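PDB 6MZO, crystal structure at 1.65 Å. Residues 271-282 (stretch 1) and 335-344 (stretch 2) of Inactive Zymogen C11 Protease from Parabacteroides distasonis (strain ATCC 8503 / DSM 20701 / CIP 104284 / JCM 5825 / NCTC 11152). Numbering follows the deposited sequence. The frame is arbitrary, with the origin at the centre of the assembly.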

ATOM      1  N   ASN A 271      -3.563 -23.613   2.607  1.00 41.60           N
ATOM      2  CA  ASN A 271      -2.513 -24.563   2.192  1.00 36.37           C
ATOM      3  C   ASN A 271      -1.248 -23.987   1.543  1.00 48.02           C
ATOM      4  O   ASN A 271      -0.131 -24.435   1.844  1.00 51.72           O
ATOM      5  N   TYR A 272      -1.407 -23.115   0.570  1.00 38.97           N
ATOM      6  CA  TYR A 272      -0.235 -22.476  -0.040  1.00 33.13           C
ATOM      7  C   TYR A 272      -0.336 -20.977   0.221  1.00 32.72           C
ATOM      8  O   TYR A 272      -1.449 -20.421   0.184  1.00 36.01           O
ATOM      9  N   HIS A 273       0.796 -20.352   0.523  1.00 32.70           N
ATOM     10  CA  HIS A 273       0.836 -18.895   0.707  1.00 32.25           C
ATOM     11  C   HIS A 273       1.865 -18.358  -0.266  1.00 30.76           C
ATOM     12  O   HIS A 273       2.865 -19.036  -0.520  1.00 29.20           O
ATOM     13  N   ALA A 274       1.658 -17.144  -0.782  1.00 26.41           N
ATOM     14  CA  ALA A 274       2.594 -16.525  -1.700  1.00 24.83           C
ATOM     15  C   ALA A 274       3.623 -15.678  -0.938  1.00 26.70           C
ATOM     16  O   ALA A 274       4.806 -15.697  -1.317  1.00 25.32           O
ATOM     17  N   LEU A 275       3.161 -14.946   0.072  1.00 22.30           N
ATOM     18  CA  LEU A 275       4.055 -13.914   0.641  1.00 20.86           C
ATOM     19  C   LEU A 275       4.494 -14.232   2.047  1.00 23.02           C
ATOM     20  O   LEU A 275       3.660 -14.576   2.918  1.00 23.81           O
ATOM     21  N   TYR A 276       5.783 -14.095   2.284  1.00 22.85           N
ATOM     22  CA  TYR A 276       6.417 -14.332   3.555  1.00 19.70           C
ATOM     23  C   TYR A 276       7.288 -13.139   3.950  1.00 23.56           C
ATOM     24  O   TYR A 276       7.458 -12.264   3.191  1.00 21.20           O
ATOM     25  N   ASP A 277       7.833 -13.134   5.156  1.00 22.65           N
ATOM     26  CA  ASP A 277       8.687 -12.039   5.559  1.00 21.33           C
ATOM     27  C   ASP A 277       9.943 -12.000   4.703  1.00 23.02           C
ATOM     28  O   ASP A 277      10.583 -12.973   4.521  1.00 22.67           O
ATOM     29  N   PHE A 278      10.272 -10.823   4.214  1.00 21.69           N
ATOM     30  CA  PHE A 278      11.395 -10.620   3.334  1.00 20.35           C
ATOM     31  C   PHE A 278      12.758 -11.018   3.913  1.00 20.81           C
ATOM     32  O   PHE A 278      13.484 -11.744   3.334  1.00 20.84           O
ATOM     33  N   ASP A 279      13.053 -10.517   5.097  1.00 22.73           N
ATOM     34  CA  ASP A 279      14.308 -10.801   5.746  1.00 22.74           C
ATOM     35  C   ASP A 279      14.446 -12.284   6.028  1.00 23.65           C
ATOM     36  O   ASP A 279      15.448 -12.843   5.769  1.00 24.84           O
ATOM     37  N   ASP A 280      13.401 -12.895   6.539  1.00 25.35           N
ATOM     38  CA  ASP A 280      13.413 -14.301   6.830  1.00 27.23           C
ATOM     39  C   ASP A 280      13.761 -15.109   5.570  1.00 25.60           C
ATOM     40  O   ASP A 280      14.612 -15.932   5.603  1.00 27.34           O
ATOM     41  N   TYR A 281      13.093 -14.820   4.475  1.00 22.73           N
ATOM     42  CA  TYR A 281      13.366 -15.508   3.228  1.00 22.44           C
ATOM     43  C   TYR A 281      14.811 -15.322   2.798  1.00 24.27           C
ATOM     44  O   TYR A 281      15.499 -16.253   2.521  1.00 25.06           O
ATOM     45  N   VAL A 282      15.244 -14.086   2.729  1.00 23.37           N
ATOM     46  CA  VAL A 282      16.619 -13.802   2.321  1.00 23.99           C
ATOM     47  C   VAL A 282      17.634 -14.497   3.223  1.00 25.28           C
ATOM     48  O   VAL A 282      18.656 -15.040   2.728  1.00 27.70           O
ATOM     49  N   VAL A 335       7.660 -15.843  -2.463  1.00 21.76           N
ATOM     50  CA  VAL A 335       8.645 -16.924  -2.363  1.00 20.89           C
ATOM     51  C   VAL A 335       8.293 -17.944  -3.471  1.00 24.43           C
ATOM     52  O   VAL A 335       7.300 -18.646  -3.349  1.00 24.52           O
ATOM     53  N   PRO A 336       9.151 -18.062  -4.504  1.00 25.35           N
ATOM     54  CA  PRO A 336       8.855 -19.051  -5.532  1.00 26.54           C
ATOM     55  C   PRO A 336       8.812 -20.487  -4.953  1.00 26.51           C
ATOM     56  O   PRO A 336       9.607 -20.886  -4.079  1.00 27.55           O
ATOM     57  N   GLN A 337       7.850 -21.229  -5.452  1.00 24.99           N
ATOM     58  CA  GLN A 337       7.571 -22.574  -4.937  1.00 27.77           C
ATOM     59  C   GLN A 337       7.251 -23.521  -6.075  1.00 31.68           C
ATOM     60  O   GLN A 337       6.560 -23.167  -7.053  1.00 32.06           O
ATOM     61  N   GLU A 338       7.740 -24.738  -5.948  1.00 30.51           N
ATOM     62  CA  GLU A 338       7.562 -25.744  -6.997  1.00 32.68           C
ATOM     63  C   GLU A 338       6.074 -25.998  -7.251  1.00 36.50           C
ATOM     64  O   GLU A 338       5.633 -26.241  -8.393  1.00 39.02           O
ATOM     65  N   ALA A 339       5.278 -25.887  -6.196  1.00 38.46           N
ATOM     66  CA  ALA A 339       3.879 -26.259  -6.281  1.00 44.05           C
ATOM     67  C   ALA A 339       3.008 -25.169  -6.914  1.00 43.68           C
ATOM     68  O   ALA A 339       1.823 -25.396  -7.160  1.00 43.91           O
ATOM     69  N   LEU A 340       3.616 -24.009  -7.179  1.00 43.13           N
ATOM     70  CA  LEU A 340       2.914 -22.848  -7.722  1.00 38.14           C
ATOM     71  C   LEU A 340       3.409 -22.388  -9.098  1.00 34.38           C
ATOM     72  O   LEU A 340       3.772 -21.219  -9.260  1.00 33.20           O
ATOM     73  N   PRO A 341       3.387 -23.271 -10.109  1.00 35.24           N
ATOM     74  CA  PRO A 341       4.079 -22.856 -11.332  1.00 37.42           C
ATOM     75  C   PRO A 341       3.435 -21.680 -12.076  1.00 39.71           C
ATOM     76  O   PRO A 341       4.210 -20.920 -12.633  1.00 37.24           O
ATOM     77  N   LYS A 342       2.107 -21.537 -12.063  1.00 37.64           N
ATOM     78  CA  LYS A 342       1.484 -20.419 -12.750  1.00 41.25           C
ATOM     79  C   LYS A 342       1.844 -19.115 -12.023  1.00 36.03           C
ATOM     80  O   LYS A 342       2.107 -18.091 -12.667  1.00 38.96           O
ATOM     81  N   LEU A 343       1.947 -19.140 -10.696  1.00 34.18           N
ATOM     82  CA  LEU A 343       2.254 -17.917  -9.981  1.00 34.03           C
ATOM     83  C   LEU A 343       3.727 -17.574 -10.215  1.00 32.66           C
ATOM     84  O   LEU A 343       4.084 -16.412 -10.402  1.00 30.15           O
ATOM     85  N   ASN A 344       4.575 -18.613 -10.229  1.00 31.12           N
ATOM     86  CA  ASN A 344       5.985 -18.384 -10.533  1.00 31.50           C
ATOM     87  C   ASN A 344       6.154 -17.736 -11.924  1.00 33.77           C
ATOM     88  O   ASN A 344       7.011 -16.873 -12.081  1.00 33.67           O
TER

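The firmest link between the two stretches is made by Gln-337, whose CA-to-CB bond points toward stretch 1. With chi1 m, chi2 t and chi3 at 67°, its amide sends NE2 to the backbone carbonyl of His-273, a nearly linear hydrogen bond (NE2 to His-273 O, 2.9 Å, 178°). The same nitrogen donates to its own stretch (NE2 to Val-335 O, 2.9 Å), so both amide protons are used. A second hydrogen bond joins the backbones directly, from Val-335 N to Ala-274 O at 3.1 Å.

Glutamine suits this buried site because it can donate and accept at once. Gln-337 OE1 accepts from water 1 (2.7 Å from Gln-337 OE1 to the water oxygen), and that water in turn accepts from His-273 N and from Tyr-276 OH, each 2.8 Å from its oxygen. A second water accepts from Tyr-281 OH and donates to Pro-336 O, again at 2.8 Å from each. Tyrosine thus offers a ring for packing and a hydroxyl for the water at its tip.

Val-335 (chi1 t) points toward stretch 1 and has the largest area covered there, 101 Å². Its CG2 lies over one face of the Tyr-281 ring (chi1 t), 3.8 Å from the centroid in a CH-pi contact, and also meets Tyr-276 CD1 (chi1 m) at 3.6 Å. One methyl, CG2, meets both rings, while Val-335 CG1 adds a contact to Tyr-281 CE1 at 3.7 Å; a compact apolar side chain suits this buried place between aromatic neighbours.

Farther out, Tyr-272 (chi1 m) points toward stretch 2, with CE1 3.4 Å from Ala-339 CB, a small methyl that admits the ring closely. Leu-340 sets off sideways, but its m,t rotamer brings CD2 to 4.1 Å from Tyr-272 CG. Leu-343 (t,p) points toward stretch 1, its CD2 4.0 Å from Ala-274 CB.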

ATOM      1  CB  ASN A 271      -3.116 -25.556   1.232  1.00 43.89           C
ATOM      2  CG  ASN A 271      -4.020 -26.492   1.930  1.00 51.15           C
ATOM      3  OD1 ASN A 271      -3.569 -27.232   2.795  1.00 44.85           O
ATOM      4  ND2 ASN A 271      -5.325 -26.452   1.601  1.00 56.58           N
ATOM      5  CB  TYR A 272      -0.142 -22.752  -1.547  1.00 34.63           C
ATOM      6  CG  TYR A 272       0.185 -24.200  -1.829  1.00 38.81           C
ATOM      7  CD1 TYR A 272       1.499 -24.663  -1.698  1.00 39.56           C
ATOM      8  CD2 TYR A 272      -0.782 -25.071  -2.191  1.00 42.59           C
ATOM      9  CE1 TYR A 272       1.813 -25.976  -1.925  1.00 40.30           C
ATOM     10  CE2 TYR A 272      -0.492 -26.368  -2.393  1.00 42.36           C
ATOM     11  CZ  TYR A 272       0.811 -26.811  -2.286  1.00 39.45           C
ATOM     12  OH  TYR A 272       1.049 -28.147  -2.535  1.00 45.21           O
ATOM     13  CB  HIS A 273       1.242 -18.507   2.165  1.00 28.86           C
ATOM     14  CG  HIS A 273       0.604 -19.379   3.199  1.00 28.21           C
ATOM     15  ND1 HIS A 273      -0.765 -19.463   3.342  1.00 30.30           N
ATOM     16  CD2 HIS A 273       1.130 -20.263   4.087  1.00 28.74           C
ATOM     17  CE1 HIS A 273      -1.060 -20.378   4.257  1.00 35.26           C
ATOM     18  NE2 HIS A 273       0.073 -20.873   4.739  1.00 31.96           N
ATOM     19  CB  ALA A 274       1.807 -15.640  -2.691  1.00 28.75           C
ATOM     20  CB  LEU A 275       3.374 -12.541   0.638  1.00 22.62           C
ATOM     21  CG  LEU A 275       2.664 -12.141  -0.614  1.00 23.33           C
ATOM     22  CD1 LEU A 275       2.063 -10.700  -0.418  1.00 24.13           C
ATOM     23  CD2 LEU A 275       3.652 -12.062  -1.774  1.00 25.00           C
ATOM     24  CB  TYR A 276       7.279 -15.574   3.458  1.00 21.60           C
ATOM     25  CG  TYR A 276       6.483 -16.834   3.287  1.00 23.88           C
ATOM     26  CD1 TYR A 276       6.112 -17.282   2.052  1.00 26.50           C
ATOM     27  CD2 TYR A 276       6.088 -17.547   4.361  1.00 26.47           C
ATOM     28  CE1 TYR A 276       5.377 -18.423   1.900  1.00 27.17           C
ATOM     29  CE2 TYR A 276       5.351 -18.686   4.217  1.00 28.70           C
ATOM     30  CZ  TYR A 276       5.005 -19.122   2.984  1.00 26.70           C
ATOM     31  OH  TYR A 276       4.271 -20.256   2.855  1.00 28.99           O
ATOM     32  CB  ASP A 277       9.077 -12.107   7.032  1.00 22.73           C
ATOM     33  CG  ASP A 277       9.996 -10.988   7.438  1.00 24.62           C
ATOM     34  OD1 ASP A 277       9.524  -9.881   7.488  1.00 24.61           O
ATOM     35  OD2 ASP A 277      11.166 -11.219   7.644  1.00 25.09           O
ATOM     36  CB  PHE A 278      11.356  -9.173   2.869  1.00 20.56           C
ATOM     37  CG  PHE A 278      12.282  -8.827   1.752  1.00 22.85           C
ATOM     38  CD1 PHE A 278      12.729  -9.750   0.861  1.00 23.55           C
ATOM     39  CD2 PHE A 278      12.662  -7.542   1.586  1.00 22.46           C
ATOM     40  CE1 PHE A 278      13.536  -9.384  -0.172  1.00 25.24           C
ATOM     41  CE2 PHE A 278      13.473  -7.164   0.561  1.00 22.37           C
ATOM     42  CZ  PHE A 278      13.912  -8.089  -0.324  1.00 21.04           C
ATOM     43  CB  ASP A 279      14.452  -9.950   7.019  1.00 24.66           C
ATOM     44  CG  ASP A 279      15.756 -10.178   7.757  1.00 26.83           C
ATOM     45  OD1 ASP A 279      15.950 -11.236   8.279  1.00 28.54           O
ATOM     46  OD2 ASP A 279      16.537  -9.258   7.829  1.00 32.81           O
ATOM     47  CB  ASP A 280      12.083 -14.722   7.424  1.00 26.03           C
ATOM     48  CG  ASP A 280      12.135 -16.065   8.135  1.00 29.48           C
ATOM     49  OD1 ASP A 280      13.208 -16.552   8.381  1.00 30.49           O
ATOM     50  OD2 ASP A 280      11.080 -16.579   8.422  1.00 29.00           O
ATOM     51  CB  TYR A 281      12.442 -15.004   2.137  1.00 19.07           C
ATOM     52  CG  TYR A 281      12.633 -15.640   0.790  1.00 21.23           C
ATOM     53  CD1 TYR A 281      12.748 -16.995   0.665  1.00 24.07           C
ATOM     54  CD2 TYR A 281      12.672 -14.879  -0.341  1.00 24.65           C
ATOM     55  CE1 TYR A 281      12.918 -17.577  -0.571  1.00 26.87           C
ATOM     56  CE2 TYR A 281      12.831 -15.444  -1.576  1.00 25.15           C
ATOM     57  CZ  TYR A 281      12.951 -16.796  -1.675  1.00 26.60           C
ATOM     58  OH  TYR A 281      13.111 -17.365  -2.885  1.00 30.83           O
ATOM     59  CB  VAL A 282      16.880 -12.200   2.298  1.00 24.02           C
ATOM     60  CG1 VAL A 282      18.371 -11.917   2.287  1.00 27.37           C
ATOM     61  CG2 VAL A 282      16.205 -11.602   1.093  1.00 24.24           C
ATOM     62  CB  VAL A 335       8.581 -17.594  -0.982  1.00 21.30           C
ATOM     63  CG1 VAL A 335       9.473 -18.864  -0.973  1.00 24.72           C
ATOM     64  CG2 VAL A 335       9.045 -16.553   0.106  1.00 21.45           C
ATOM     65  CB  PRO A 336      10.026 -18.931  -6.505  1.00 26.09           C
ATOM     66  CG  PRO A 336      10.331 -17.384  -6.432  1.00 25.67           C
ATOM     67  CD  PRO A 336      10.207 -17.100  -4.927  1.00 23.68           C
ATOM     68  CB  GLN A 337       6.400 -22.533  -3.948  1.00 30.10           C
ATOM     69  CG  GLN A 337       6.726 -21.737  -2.675  1.00 26.79           C
ATOM     70  CD  GLN A 337       5.481 -21.349  -1.899  1.00 28.41           C
ATOM     71  OE1 GLN A 337       4.763 -22.217  -1.339  1.00 29.94           O
ATOM     72  NE2 GLN A 337       5.197 -20.037  -1.871  1.00 24.28           N
ATOM     73  CB  GLU A 338       8.269 -27.028  -6.593  1.00 36.81           C
ATOM     74  CG  GLU A 338       8.331 -28.055  -7.734  1.00 42.79           C
ATOM     75  CD  GLU A 338       9.061 -29.327  -7.335  1.00 46.85           C
ATOM     76  OE1 GLU A 338       9.680 -29.390  -6.255  1.00 49.60           O
ATOM     77  OE2 GLU A 338       8.992 -30.295  -8.105  1.00 48.98           O
ATOM     78  CB  ALA A 339       3.349 -26.609  -4.906  1.00 44.93           C
ATOM     79  CB  LEU A 340       3.030 -21.680  -6.728  1.00 37.17           C
ATOM     80  CG  LEU A 340       2.586 -22.054  -5.307  1.00 37.71           C
ATOM     81  CD1 LEU A 340       2.639 -20.914  -4.386  1.00 38.06           C
ATOM     82  CD2 LEU A 340       1.162 -22.538  -5.422  1.00 37.46           C
ATOM     83  CB  PRO A 341       4.052 -24.118 -12.207  1.00 39.00           C
ATOM     84  CG  PRO A 341       2.883 -24.913 -11.677  1.00 43.15           C
ATOM     85  CD  PRO A 341       2.815 -24.615 -10.195  1.00 37.76           C
ATOM     86  CB  LYS A 342      -0.041 -20.603 -12.869  1.00 41.61           C
ATOM     87  CG  LYS A 342      -0.437 -21.168 -14.231  1.00 49.59           C
ATOM     88  CD  LYS A 342      -1.910 -21.519 -14.363  1.00 56.18           C
ATOM     89  CE  LYS A 342      -2.234 -21.719 -15.827  1.00 59.19           C
ATOM     90  NZ  LYS A 342      -3.565 -22.347 -16.043  1.00 62.07           N
ATOM     91  CB  LEU A 343       1.972 -18.104  -8.506  1.00 34.46           C
ATOM     92  CG  LEU A 343       1.855 -16.855  -7.658  1.00 33.22           C
ATOM     93  CD1 LEU A 343       0.841 -15.884  -8.301  1.00 34.15           C
ATOM     94  CD2 LEU A 343       1.358 -17.341  -6.311  1.00 35.29           C
ATOM     95  CB  ASN A 344       6.770 -19.703 -10.564  1.00 31.58           C
ATOM     96  CG  ASN A 344       6.863 -20.399  -9.197  1.00 29.31           C
ATOM     97  OD1 ASN A 344       6.674 -19.802  -8.124  1.00 30.17           O
ATOM     98  ND2 ASN A 344       7.116 -21.698  -9.269  1.00 31.77           N
TER
HETATM   99  O   HOH W   1       3.186 -21.865   0.813  1.00 29.87           O
HETATM  100  O   HOH W   2      11.986 -19.913  -2.912  1.00 30.04           O